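Local coordinates for protein formate oxidase (Aspergillus oryzae, PDB 5ZU3) that probably oxidises formate with an FAD-type cofactor, present here as 8-formyl-FAD, as a member of the GMC oxidoreductase family, at residues T69-R74 against L448-N453; V313-D318 against V481-P486; F392-V397 against V419-V424; F404-P409 against R504-F509. The protein carries 1 engineered substitution. All coordinates share one frame; numbering follows the deposited sequence.

Interaction 1: residues T69-R74 against L448-N453; sequences TTMVRR and LNFFAN
Met71 and Leu448 form the apolar centre, lying side by side and pointing the same way. The sulfur SD of Met71 is 4.1 Å from CD1 of Leu448. The Met71 chain reaches this place through bends at chi2 and chi3. CB of Leu448 sits over the centre of one face of the Phe450 ring. Val72 meets Phe450 at about a right angle, with CG2 of Val72 4.0 Å from CB of Phe450. The same CG2 lies at the edge of the Phe451 ring.

Backbone bonds frame this apolar patch. Leu448 N donates to Thr70 O at 2.8 Å, with an N-H...O angle of 171°. Phe450 N donates to Met71 O at 3.0 Å. Farther out, one water joins three groups. It accepts from Arg73 N and donates to Asn449 OD1 and Phe450 O.

Arg74 makes the polar edge. Its chain bends at chi3 (45°), which turns the guanidinium toward the loop. NH1 of Arg74 gives a hydrogen bond to Phe451 O at 2.7 Å, almost straight on to the carbonyl and near the guanidinium plane. Salt bridges to Asp76 and Asp454 also hold this group. Arg73 turns away to pair with Glu78.

The 448-453 loop contains a type II beta turn, Asn449 to Ala452, and leads to Asn453 as N-cap of helix 454-473. It packs on a strand that carries a classic beta bulge, in which Met71 and Val72 both face Arg79.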
# COMPACT_ATOMS: atom_id res chain seq x y z
N THR A 69 -5.36 13.15 -7.90
CA THR A 69 -6.27 12.93 -6.77
C THR A 69 -6.19 14.13 -5.85
O THR A 69 -5.14 14.76 -5.71
CB THR A 69 -6.05 11.62 -5.96
OG1 THR A 69 -5.09 11.80 -4.93
CG2 THR A 69 -5.61 10.51 -6.82
N THR A 70 -7.34 14.46 -5.25
CA THR A 70 -7.41 15.50 -4.23
C THR A 70 -6.90 14.96 -2.89
O THR A 70 -7.49 14.02 -2.33
CB THR A 70 -8.84 16.03 -4.08
OG1 THR A 70 -9.28 16.61 -5.31
CG2 THR A 70 -8.90 17.09 -2.98
N MET A 71 -5.82 15.55 -2.39
CA MET A 71 -5.17 15.14 -1.14
C MET A 71 -5.94 15.65 0.06
O MET A 71 -6.16 14.91 1.03
CB MET A 71 -3.74 15.70 -1.09
CG MET A 71 -2.83 15.23 -2.22
SD MET A 71 -2.35 13.49 -2.01
CE MET A 71 -2.67 12.93 -3.66
N VAL A 72 -6.31 16.91 0.03
CA VAL A 72 -6.97 17.58 1.13
C VAL A 72 -8.13 18.36 0.55
O VAL A 72 -7.99 19.00 -0.50
CB VAL A 72 -6.01 18.52 1.89
CG1 VAL A 72 -6.75 19.27 2.98
CG2 VAL A 72 -4.82 17.73 2.47
N ARG A 73 -9.29 18.29 1.22
CA ARG A 73 -10.44 19.14 0.87
C ARG A 73 -11.08 19.61 2.18
O ARG A 73 -11.99 18.96 2.68
CB ARG A 73 -11.46 18.41 -0.01
CG ARG A 73 -12.57 19.35 -0.48
CD ARG A 73 -13.54 18.68 -1.38
NE ARG A 73 -12.95 18.56 -2.70
CZ ARG A 73 -13.14 17.53 -3.52
NH1 ARG A 73 -12.54 17.50 -4.70
NH2 ARG A 73 -13.95 16.54 -3.16
N ARG A 74 -10.60 20.73 2.69
CA ARG A 74 -11.12 21.41 3.87
C ARG A 74 -11.63 22.78 3.45
O ARG A 74 -11.30 23.28 2.37
CB ARG A 74 -10.03 21.59 4.95
CG ARG A 74 -9.42 20.31 5.53
CD ARG A 74 -8.10 20.59 6.31
NE ARG A 74 -8.23 21.76 7.18
CZ ARG A 74 -8.53 21.69 8.47
NH1 ARG A 74 -8.75 20.51 9.05
NH2 ARG A 74 -8.64 22.80 9.19
N LEU A 448 -9.00 12.00 -1.06
CA LEU A 448 -8.51 11.28 0.11
C LEU A 448 -8.97 11.91 1.42
O LEU A 448 -9.04 11.23 2.45
CB LEU A 448 -6.98 11.23 0.08
CG LEU A 448 -6.44 10.34 -1.03
CD1 LEU A 448 -4.93 10.40 -1.08
CD2 LEU A 448 -6.95 8.92 -0.80
N ASN A 449 -9.33 13.19 1.39
CA ASN A 449 -9.88 13.87 2.55
C ASN A 449 -8.94 13.77 3.75
O ASN A 449 -9.38 13.53 4.89
CB ASN A 449 -11.26 13.33 2.87
CG ASN A 449 -12.01 14.21 3.83
OD1 ASN A 449 -11.84 15.43 3.82
ND2 ASN A 449 -12.84 13.61 4.68
N PHE A 450 -7.64 13.95 3.50
CA PHE A 450 -6.67 13.98 4.58
C PHE A 450 -6.94 15.18 5.46
O PHE A 450 -7.20 16.29 4.97
CB PHE A 450 -5.25 14.08 4.02
CG PHE A 450 -4.70 12.80 3.44
CD1 PHE A 450 -5.06 11.55 3.96
CD2 PHE A 450 -3.77 12.86 2.41
CE1 PHE A 450 -4.52 10.40 3.44
CE2 PHE A 450 -3.23 11.69 1.86
CZ PHE A 450 -3.60 10.47 2.37
N PHE A 451 -6.85 14.98 6.77
CA PHE A 451 -6.87 16.07 7.73
C PHE A 451 -8.22 16.78 7.78
O PHE A 451 -8.29 17.95 8.18
CB PHE A 451 -5.73 17.05 7.43
CG PHE A 451 -4.38 16.43 7.58
CD1 PHE A 451 -3.93 16.01 8.82
CD2 PHE A 451 -3.54 16.25 6.48
CE1 PHE A 451 -2.67 15.45 8.98
CE2 PHE A 451 -2.28 15.67 6.63
CZ PHE A 451 -1.85 15.27 7.86
N ALA A 452 -9.31 16.08 7.42
CA ALA A 452 -10.65 16.62 7.69
C ALA A 452 -10.80 16.99 9.16
O ALA A 452 -11.39 18.03 9.49
CB ALA A 452 -11.74 15.61 7.31
N ASN A 453 -10.28 16.17 10.07
CA ASN A 453 -10.33 16.45 11.50
C ASN A 453 -9.07 17.19 11.93
O ASN A 453 -7.96 16.73 11.65
CB ASN A 453 -10.48 15.16 12.31
CG ASN A 453 -11.00 15.40 13.73
OD1 ASN A 453 -10.50 16.29 14.46
ND2 ASN A 453 -11.96 14.58 14.16
O HOH W 1 -9.60 17.15 3.85

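Interaction 2: residues V313-D318 against V481-P486; sequences VLRVKD and VESEYP
Val313 packs beside Tyr485, with CG1 of Val313 3.9 Å from CB of Tyr485. A water accepts from Val313 N and donates to Tyr485 O, bridging the two backbones. Leu314 points to the other face of the sheet. Its two methyls divide the work: CD1 is 3.9 Å from CG2 of Val481, and CD2 rests on CG of Glu484.

Arg315 brings both backbone and side-chain polar bonds. Its backbone N donates to Ser483 O at 2.8 Å. Its carbonyl O accepts from both Glu482 N and Ser483 N, which makes a classic beta bulge and shifts the register by one. The side chain runs extended, with CG anti to the backbone N (chi1 176°), and passes OG of Ser483. NE of Arg315 then forms a salt bridge to OE1 of Glu482 at 3.0 Å. The guanidinium and carboxylate planes are only 4° apart. Val316 pairs with Val481 beyond the bulge. At Lys317, CA lies 3.6 Å from OE2 of Glu482.

Strand 481-485 runs antiparallel to strand 308-316, whose other neighbour here is strand 415-423. Helix 454-473 covers the Leu314 and Val481 face through Tyr468, Leu471 and Phe472.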
# COMPACT_ATOMS: atom_id res chain seq x y z
N VAL A 313 13.19 16.45 4.84
CA VAL A 313 14.55 16.10 4.44
C VAL A 313 15.56 16.85 5.32
O VAL A 313 15.44 18.06 5.52
CB VAL A 313 14.79 16.40 2.95
CG1 VAL A 313 16.30 16.31 2.61
CG2 VAL A 313 13.96 15.45 2.08
N LEU A 314 16.53 16.12 5.85
CA LEU A 314 17.70 16.69 6.47
C LEU A 314 18.92 16.38 5.62
O LEU A 314 19.08 15.26 5.13
CB LEU A 314 17.91 16.13 7.88
CG LEU A 314 16.72 16.30 8.82
CD1 LEU A 314 17.06 15.77 10.22
CD2 LEU A 314 16.23 17.76 8.83
N ARG A 315 19.76 17.38 5.40
CA ARG A 315 21.09 17.16 4.86
C ARG A 315 22.00 16.67 5.99
O ARG A 315 22.03 17.25 7.07
CB ARG A 315 21.64 18.44 4.24
CG ARG A 315 23.05 18.30 3.76
CD ARG A 315 23.69 19.63 3.44
NE ARG A 315 25.01 19.44 2.86
CZ ARG A 315 25.28 19.67 1.58
NH1 ARG A 315 24.31 20.09 0.78
NH2 ARG A 315 26.51 19.48 1.11
N VAL A 316 22.71 15.57 5.75
CA VAL A 316 23.52 14.94 6.78
C VAL A 316 24.97 14.91 6.31
O VAL A 316 25.25 15.12 5.13
CB VAL A 316 23.03 13.53 7.13
CG1 VAL A 316 21.67 13.59 7.83
CG2 VAL A 316 22.92 12.69 5.88
N LYS A 317 25.88 14.71 7.26
CA LYS A 317 27.31 14.61 6.97
C LYS A 317 27.59 13.64 5.82
O LYS A 317 26.87 12.65 5.63
CB LYS A 317 28.05 14.18 8.23
CG LYS A 317 28.08 15.28 9.29
CD LYS A 317 29.13 15.05 10.38
CE LYS A 317 29.25 16.29 11.28
NZ LYS A 317 30.52 16.33 12.07
N ASP A 318 28.64 13.93 5.05
CA ASP A 318 28.97 13.07 3.92
C ASP A 318 29.14 11.62 4.37
O ASP A 318 29.69 11.34 5.44
CB ASP A 318 30.27 13.55 3.25
CG ASP A 318 30.13 14.94 2.64
OD1 ASP A 318 29.55 15.82 3.30
OD2 ASP A 318 30.64 15.15 1.51
N VAL A 481 23.53 15.84 11.63
CA VAL A 481 22.64 16.71 10.88
C VAL A 481 23.36 18.01 10.53
O VAL A 481 23.81 18.74 11.42
CB VAL A 481 21.36 16.98 11.66
CG1 VAL A 481 20.52 18.04 10.95
CG2 VAL A 481 20.58 15.70 11.82
N GLU A 482 23.48 18.29 9.23
CA GLU A 482 24.03 19.54 8.72
C GLU A 482 22.97 20.63 8.53
O GLU A 482 23.18 21.75 8.96
CB GLU A 482 24.80 19.30 7.42
CG GLU A 482 26.08 18.49 7.65
CD GLU A 482 27.04 18.48 6.45
OE1 GLU A 482 26.63 18.89 5.33
OE2 GLU A 482 28.22 18.07 6.64
N SER A 483 21.85 20.35 7.83
CA SER A 483 20.84 21.39 7.65
C SER A 483 19.47 20.79 7.29
O SER A 483 19.33 19.60 7.00
CB SER A 483 21.26 22.39 6.58
OG SER A 483 21.40 21.70 5.36
N GLU A 484 18.46 21.65 7.30
CA GLU A 484 17.11 21.29 6.90
C GLU A 484 16.88 21.68 5.44
O GLU A 484 17.33 22.73 4.99
CB GLU A 484 16.07 21.99 7.79
CG GLU A 484 16.07 21.59 9.27
CD GLU A 484 14.97 22.30 10.07
OE1 GLU A 484 13.76 22.02 9.84
OE2 GLU A 484 15.31 23.18 10.91
N TYR A 485 16.16 20.85 4.70
CA TYR A 485 15.88 21.18 3.32
C TYR A 485 14.38 21.15 3.08
O TYR A 485 13.68 20.27 3.59
CB TYR A 485 16.58 20.19 2.38
CG TYR A 485 16.34 20.43 0.90
CD1 TYR A 485 17.17 21.24 0.16
CD2 TYR A 485 15.28 19.80 0.25
CE1 TYR A 485 16.95 21.44 -1.18
CE2 TYR A 485 15.06 19.99 -1.09
CZ TYR A 485 15.90 20.81 -1.81
OH TYR A 485 15.67 20.99 -3.16
N PRO A 486 13.83 22.12 2.35
CA PRO A 486 14.47 23.29 1.74
C PRO A 486 14.48 24.53 2.61
O PRO A 486 15.04 25.54 2.19
CB PRO A 486 13.65 23.52 0.47
CG PRO A 486 12.30 22.92 0.74
CD PRO A 486 12.42 21.99 1.94
O HOH W 2 11.72 18.32 3.31

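Interaction 3: residues F392-V397 against V419-V424; sequences FELDFV and VVVDLV
The Phe392 ring is the main bump, and Val421 and Leu423 form the hollow it fills. CG1 of Val421 is 3.5 Å from CD2 of Phe392. CD1 of Leu423 lies over one ring face, toward the rim. With CG anti to its own carbonyl carbon (chi1 -73°), Phe392 leans across to the opposite strand. Leu394 fits beside Val421, its CD2 3.9 Å from CG1 of Val421. CG1 of Val421 thus touches both Phe392 and Leu394. Phe396 lies alongside Val419, with CD1 of Phe396 3.9 Å from CG2 of Val419.

Around the face of Glu393, Asp395, Val420 and Asp422, CG1 of Val424 fits against CB of Glu393 at 3.7 Å. CB of Asp395 rests against Val420, and Val397 touches the same valine. A water donates to OD2 of Asp395 and OD2 of Asp422, linking two buried acids. Four backbone bonds join the hydrogen-bonded pairs Glu393-Asp422 and Asp395-Val420.

The two antiparallel strands lie inside the mixed sheet, between strands 353-358 and 308-316. Helix 454-473 packs on the Leu394, Phe396 and Val419 face through Phe466, Ser467, Leu470 and Leu471. Glu393 reaches the engineered Lys553 on the opposite face, where its OE2 accepts from the lysine's backbone N.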
# COMPACT_ATOMS: atom_id res chain seq x y z
N PHE A 392 2.56 6.37 14.81
CA PHE A 392 3.24 6.67 13.56
C PHE A 392 4.01 5.47 13.05
O PHE A 392 4.34 4.55 13.80
CB PHE A 392 4.17 7.85 13.71
CG PHE A 392 3.45 9.14 13.82
CD1 PHE A 392 2.95 9.57 15.06
CD2 PHE A 392 3.23 9.92 12.69
CE1 PHE A 392 2.26 10.78 15.16
CE2 PHE A 392 2.54 11.14 12.79
CZ PHE A 392 2.05 11.56 14.02
N GLU A 393 4.24 5.48 11.73
CA GLU A 393 5.32 4.74 11.08
C GLU A 393 6.32 5.77 10.58
O GLU A 393 5.96 6.63 9.76
CB GLU A 393 4.85 3.85 9.93
CG GLU A 393 6.01 3.42 9.02
CD GLU A 393 5.70 2.24 8.05
OE1 GLU A 393 6.54 1.98 7.16
OE2 GLU A 393 4.65 1.58 8.17
N LEU A 394 7.53 5.72 11.11
CA LEU A 394 8.59 6.64 10.70
C LEU A 394 9.58 5.87 9.82
O LEU A 394 10.33 5.01 10.30
CB LEU A 394 9.27 7.25 11.92
CG LEU A 394 8.34 7.83 12.99
CD1 LEU A 394 9.15 8.41 14.14
CD2 LEU A 394 7.40 8.90 12.40
N ASP A 395 9.55 6.18 8.53
CA ASP A 395 10.47 5.60 7.57
C ASP A 395 11.68 6.51 7.50
O ASP A 395 11.54 7.71 7.28
CB ASP A 395 9.81 5.46 6.20
CG ASP A 395 8.64 4.49 6.23
OD1 ASP A 395 8.69 3.57 7.08
OD2 ASP A 395 7.68 4.67 5.44
N PHE A 396 12.84 5.95 7.77
CA PHE A 396 14.09 6.70 7.67
C PHE A 396 14.77 6.28 6.38
O PHE A 396 15.55 5.33 6.34
CB PHE A 396 14.95 6.46 8.89
CG PHE A 396 14.29 6.87 10.17
CD1 PHE A 396 14.34 8.19 10.60
CD2 PHE A 396 13.61 5.94 10.94
CE1 PHE A 396 13.72 8.58 11.78
CE2 PHE A 396 12.99 6.32 12.12
CZ PHE A 396 13.03 7.63 12.54
N VAL A 397 14.41 6.96 5.29
CA VAL A 397 14.97 6.65 3.97
C VAL A 397 16.35 7.28 3.89
O VAL A 397 16.51 8.47 4.19
CB VAL A 397 14.05 7.16 2.86
CG1 VAL A 397 14.62 6.85 1.48
CG2 VAL A 397 12.66 6.55 3.03
N VAL A 419 12.88 11.60 5.98
CA VAL A 419 12.05 11.00 7.01
C VAL A 419 10.60 11.15 6.60
O VAL A 419 10.10 12.27 6.44
CB VAL A 419 12.29 11.63 8.39
CG1 VAL A 419 11.44 10.93 9.45
CG2 VAL A 419 13.77 11.58 8.76
N VAL A 420 9.91 10.02 6.43
CA VAL A 420 8.51 9.99 6.03
C VAL A 420 7.70 9.80 7.31
O VAL A 420 7.61 8.70 7.86
CB VAL A 420 8.25 8.89 5.00
CG1 VAL A 420 6.87 9.04 4.36
CG2 VAL A 420 9.32 8.89 3.91
N VAL A 421 7.11 10.88 7.82
CA VAL A 421 6.28 10.82 9.02
C VAL A 421 4.87 10.44 8.59
O VAL A 421 4.11 11.24 8.04
CB VAL A 421 6.32 12.13 9.81
CG1 VAL A 421 5.46 12.00 11.05
CG2 VAL A 421 7.75 12.45 10.20
N ASP A 422 4.52 9.19 8.84
CA ASP A 422 3.32 8.54 8.35
C ASP A 422 2.37 8.36 9.54
O ASP A 422 2.69 7.60 10.47
CB ASP A 422 3.73 7.21 7.73
CG ASP A 422 2.57 6.43 7.17
OD1 ASP A 422 1.41 6.72 7.50
OD2 ASP A 422 2.85 5.45 6.44
N LEU A 423 1.27 9.11 9.57
CA LEU A 423 0.26 8.94 10.61
C LEU A 423 -0.57 7.69 10.29
O LEU A 423 -1.36 7.68 9.33
CB LEU A 423 -0.61 10.19 10.71
CG LEU A 423 -1.89 10.13 11.54
CD1 LEU A 423 -1.62 9.88 13.06
CD2 LEU A 423 -2.74 11.40 11.33
N VAL A 424 -0.37 6.62 11.06
CA VAL A 424 -0.97 5.35 10.69
C VAL A 424 -2.32 5.14 11.33
O VAL A 424 -3.08 4.26 10.90
CB VAL A 424 -0.03 4.17 11.03
CG1 VAL A 424 1.20 4.18 10.12
CG2 VAL A 424 0.40 4.22 12.49
O HOH W 3 4.99 4.73 5.28

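Interaction 4: residues F404-P409 against R504-F509; sequences FQWHFP and RCQTAF. With FAY ([(2R,3S,4R,5R)-5-(6-amino-9H-purin-9-yl)-3,4-dihydroxytetrahydrofuran-2-yl]methyl (2R,3S,4S)-5-(8-formyl-7-methyl-2,4-dioxo-3,4-dihydrobenzo[g]pteridin-10(2H)-yl)-2,3,4-trihydroxypentyl dihydrogen diphosphate), chain D.
Gln506 lies across one face of the Trp406 indole and can be followed from CB to its amide. CB sits over the six-membered ring, 3.6 Å from its centroid and 12° off the normal, a CH-pi contact. Beyond CG the chain is extended and carries the amide along the indole. CD comes next, 3.7 Å from CE2 of Trp406. The amide is inclined 33° to the indole. OE1 lies over the same face toward the rim, and 3.2 Å from CA of Phe404. A water donates to OE1 and accepts from Trp406 N. NE2 is 3.7 Å from CD1 of Phe404 and donates to Thr507 O at 3.0 Å, in its amide plane. This internal bond helps fix the amide rotation.

Thr507 CG2 and Phe509 CZ meet the edge of the indole. Phe404 points CE1 at the edge of the Phe509 ring, 4.0 Å from its CE2. The methyl C7M of the 8-formyl flavin lies over the centre of one Phe509 face, and Thr507 O over the other. At the far end, Arg504 meets Phe408 with the guanidinium and ring planes 75° apart. A water accepts from Arg504 NE and from Gln405 NE2. OG1 of Thr507 accepts from Phe509 N, an ST turn, and also bonds to Asp306.

Segment 504-509 starts at the last residue of helix 494-504, and its strand 506-507 pairs with strand 308-316. Pro311 of that strand touches both Phe404 and Gln506, while Thr418 and Val420 of strand 415-423 also touch Phe404.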
# COMPACT_ATOMS: atom_id res chain seq x y z
N PHE A 404 9.02 11.58 -2.27
CA PHE A 404 8.45 12.16 -1.07
C PHE A 404 8.68 13.66 -1.01
O PHE A 404 8.52 14.25 0.07
CB PHE A 404 9.03 11.48 0.17
CG PHE A 404 8.82 9.98 0.18
CD1 PHE A 404 7.62 9.43 0.60
CD2 PHE A 404 9.84 9.12 -0.23
CE1 PHE A 404 7.44 8.06 0.64
CE2 PHE A 404 9.66 7.74 -0.18
CZ PHE A 404 8.45 7.22 0.26
N GLN A 405 9.09 14.29 -2.13
CA GLN A 405 9.36 15.73 -2.22
C GLN A 405 8.71 16.27 -3.49
O GLN A 405 9.38 16.68 -4.44
CB GLN A 405 10.87 16.04 -2.17
CG GLN A 405 11.52 15.65 -0.85
CD GLN A 405 11.14 16.60 0.29
OE1 GLN A 405 11.89 17.52 0.61
NE2 GLN A 405 10.00 16.35 0.94
N TRP A 406 7.38 16.23 -3.53
CA TRP A 406 6.67 16.48 -4.78
C TRP A 406 6.84 17.90 -5.28
O TRP A 406 6.60 18.15 -6.46
CB TRP A 406 5.17 16.19 -4.59
CG TRP A 406 4.82 14.74 -4.39
CD1 TRP A 406 5.68 13.66 -4.39
CD2 TRP A 406 3.53 14.21 -4.11
NE1 TRP A 406 4.99 12.51 -4.15
CE2 TRP A 406 3.67 12.81 -3.97
CE3 TRP A 406 2.26 14.78 -3.98
CZ2 TRP A 406 2.59 11.98 -3.71
CZ3 TRP A 406 1.19 13.95 -3.71
CH2 TRP A 406 1.36 12.56 -3.58
N HIS A 407 7.26 18.86 -4.44
CA HIS A 407 7.30 20.25 -4.89
C HIS A 407 8.66 20.90 -4.69
O HIS A 407 8.79 22.09 -4.95
CB HIS A 407 6.22 21.07 -4.19
CG HIS A 407 4.84 20.73 -4.65
ND1 HIS A 407 4.32 21.19 -5.85
CD2 HIS A 407 3.88 19.93 -4.11
CE1 HIS A 407 3.10 20.71 -6.01
NE2 HIS A 407 2.81 19.94 -4.97
N PHE A 408 9.66 20.14 -4.25
CA PHE A 408 10.99 20.70 -4.12
C PHE A 408 11.92 20.07 -5.15
O PHE A 408 11.77 18.90 -5.50
CB PHE A 408 11.56 20.47 -2.71
CG PHE A 408 10.59 20.85 -1.61
CD1 PHE A 408 9.74 21.94 -1.75
CD2 PHE A 408 10.52 20.09 -0.44
CE1 PHE A 408 8.85 22.28 -0.74
CE2 PHE A 408 9.63 20.42 0.58
CZ PHE A 408 8.80 21.52 0.44
N PRO A 409 12.90 20.82 -5.65
CA PRO A 409 13.88 20.22 -6.56
C PRO A 409 14.80 19.27 -5.81
O PRO A 409 14.96 19.35 -4.60
CB PRO A 409 14.69 21.42 -7.08
CG PRO A 409 14.04 22.64 -6.51
CD PRO A 409 13.24 22.21 -5.31
N ARG A 504 2.48 20.39 2.93
CA ARG A 504 3.59 19.50 2.65
C ARG A 504 3.20 18.04 2.69
O ARG A 504 4.02 17.19 2.32
CB ARG A 504 4.73 19.79 3.63
CG ARG A 504 5.32 21.18 3.43
CD ARG A 504 6.46 21.46 4.36
NE ARG A 504 7.64 20.65 4.12
CZ ARG A 504 8.80 20.84 4.73
NH1 ARG A 504 8.93 21.83 5.61
NH2 ARG A 504 9.83 20.05 4.46
N CYS A 505 1.99 17.71 3.14
CA CYS A 505 1.60 16.32 3.26
C CYS A 505 1.36 15.70 1.89
O CYS A 505 1.10 16.39 0.91
CB CYS A 505 0.35 16.15 4.11
SG CYS A 505 -1.21 16.69 3.35
N GLN A 506 1.38 14.37 1.86
CA GLN A 506 1.09 13.58 0.67
C GLN A 506 0.57 12.23 1.13
O GLN A 506 0.65 11.89 2.32
CB GLN A 506 2.33 13.38 -0.21
CG GLN A 506 3.37 12.54 0.48
CD GLN A 506 4.46 12.06 -0.43
OE1 GLN A 506 5.36 12.82 -0.80
NE2 GLN A 506 4.42 10.78 -0.77
N THR A 507 0.06 11.45 0.18
CA THR A 507 -0.30 10.07 0.48
C THR A 507 0.93 9.26 0.84
O THR A 507 1.99 9.37 0.20
CB THR A 507 -1.00 9.42 -0.72
OG1 THR A 507 -1.29 8.05 -0.45
CG2 THR A 507 -0.13 9.50 -1.97
N ALA A 508 0.80 8.41 1.86
CA ALA A 508 1.83 7.41 2.12
C ALA A 508 1.69 6.21 1.20
O ALA A 508 2.42 5.23 1.39
CB ALA A 508 1.79 6.96 3.58
N PHE A 509 0.76 6.29 0.24
CA PHE A 509 0.49 5.27 -0.78
C PHE A 509 -0.25 4.05 -0.22
O PHE A 509 -0.05 2.93 -0.70
CB PHE A 509 1.79 4.84 -1.49
CG PHE A 509 2.61 6.00 -2.06
CD1 PHE A 509 2.18 6.70 -3.19
CD2 PHE A 509 3.83 6.36 -1.49
CE1 PHE A 509 2.94 7.74 -3.73
CE2 PHE A 509 4.58 7.41 -2.03
CZ PHE A 509 4.13 8.10 -3.14
P FAY D . -4.13 -4.21 -4.95
N1 FAY D . 2.92 -1.22 0.63
C2 FAY D . 3.84 -1.84 1.46
O2 FAY D . 3.49 -2.68 2.29
N3 FAY D . 5.19 -1.56 1.32
C4 FAY D . 5.60 -0.46 0.61
O4 FAY D . 6.69 0.05 0.88
N5 FAY D . 4.90 1.40 -0.76
C6 FAY D . 4.52 2.86 -2.60
C7 FAY D . 3.82 3.19 -3.75
C8 FAY D . 2.58 2.58 -4.00
O8 FAY D . 0.86 2.25 -5.56
C9 FAY D . 2.23 1.45 -3.25
PA FAY D . -3.03 -3.17 -7.32
C1' FAY D . 1.05 -0.22 -1.03
C10 FAY D . 3.41 -0.41 -0.36
N10 FAY D . 2.49 0.17 -1.20
N1A FAY D . -8.48 -2.31 -16.86
O1A FAY D . -2.84 -1.77 -7.78
C1B FAY D . -5.11 -3.31 -12.90
O1P FAY D . -4.06 -5.62 -5.45
C2' FAY D . 0.77 -1.48 -1.86
O2' FAY D . 1.66 -1.60 -2.96
C2A FAY D . -7.55 -3.33 -16.79
O2A FAY D . -1.76 -3.83 -6.87
C2B FAY D . -3.89 -2.46 -12.60
O2B FAY D . -3.04 -2.26 -13.73
O2P FAY D . -5.29 -3.88 -4.03
C3' FAY D . -0.65 -1.49 -2.40
O3' FAY D . -1.61 -1.19 -1.39
N3A FAY D . -6.73 -3.47 -15.69
C3B FAY D . -3.25 -3.27 -11.49
O3B FAY D . -2.49 -4.26 -12.11
O3P FAY D . -4.14 -3.17 -6.17
C4' FAY D . -0.98 -2.83 -3.04
O4' FAY D . -0.02 -3.15 -4.03
C4A FAY D . -6.83 -2.59 -14.65
C4B FAY D . -4.40 -3.98 -10.81
O4B FAY D . -5.53 -3.77 -11.64
C4X FAY D . 4.69 0.13 -0.27
C5' FAY D . -2.39 -2.72 -3.61
O5' FAY D . -2.78 -3.97 -4.12
C5A FAY D . -7.77 -1.57 -14.71
C5B FAY D . -4.68 -3.52 -9.39
O5B FAY D . -3.68 -4.04 -8.54
C5X FAY D . 4.05 1.88 -1.74
C6A FAY D . -8.60 -1.41 -15.82
N6A FAY D . -9.30 -0.28 -15.95
N7A FAY D . -7.68 -0.86 -13.57
C7M FAY D . 4.35 4.33 -4.58
C8A FAY D . -6.72 -1.39 -12.79
C8M FAY D . 1.91 2.79 -5.30
C9A FAY D . 2.93 1.13 -2.09
N9A FAY D . -6.19 -2.47 -13.44
O HOH W 4 7.99 18.23 2.73
O HOH W 5 5.42 15.74 -1.14

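How the interactions relate
Interaction 4 joins the others to the cofactor. Its Phe509 lies on the flavin, while the Asp395 side chain of interaction 3 is about 7 Å from the cofactor and the Thr69 side chain of interaction 1 about 11 Å. Interaction 1 packs against interaction 4: CE2 of Phe451 is 3.6 Å from SG of Cys505. On another side, CG2 of Val420 in interaction 3 is 3.8 Å from CD1 of Phe404. Pro486 of interaction 2 touches Phe408. Interactions 2, 3 and 4 reach one mixed sheet, with strand 308-316 next to strands 415-423, 481-485 and 506-507. Interactions 1 and 2 are farthest apart, with centres about 29 Å from each other.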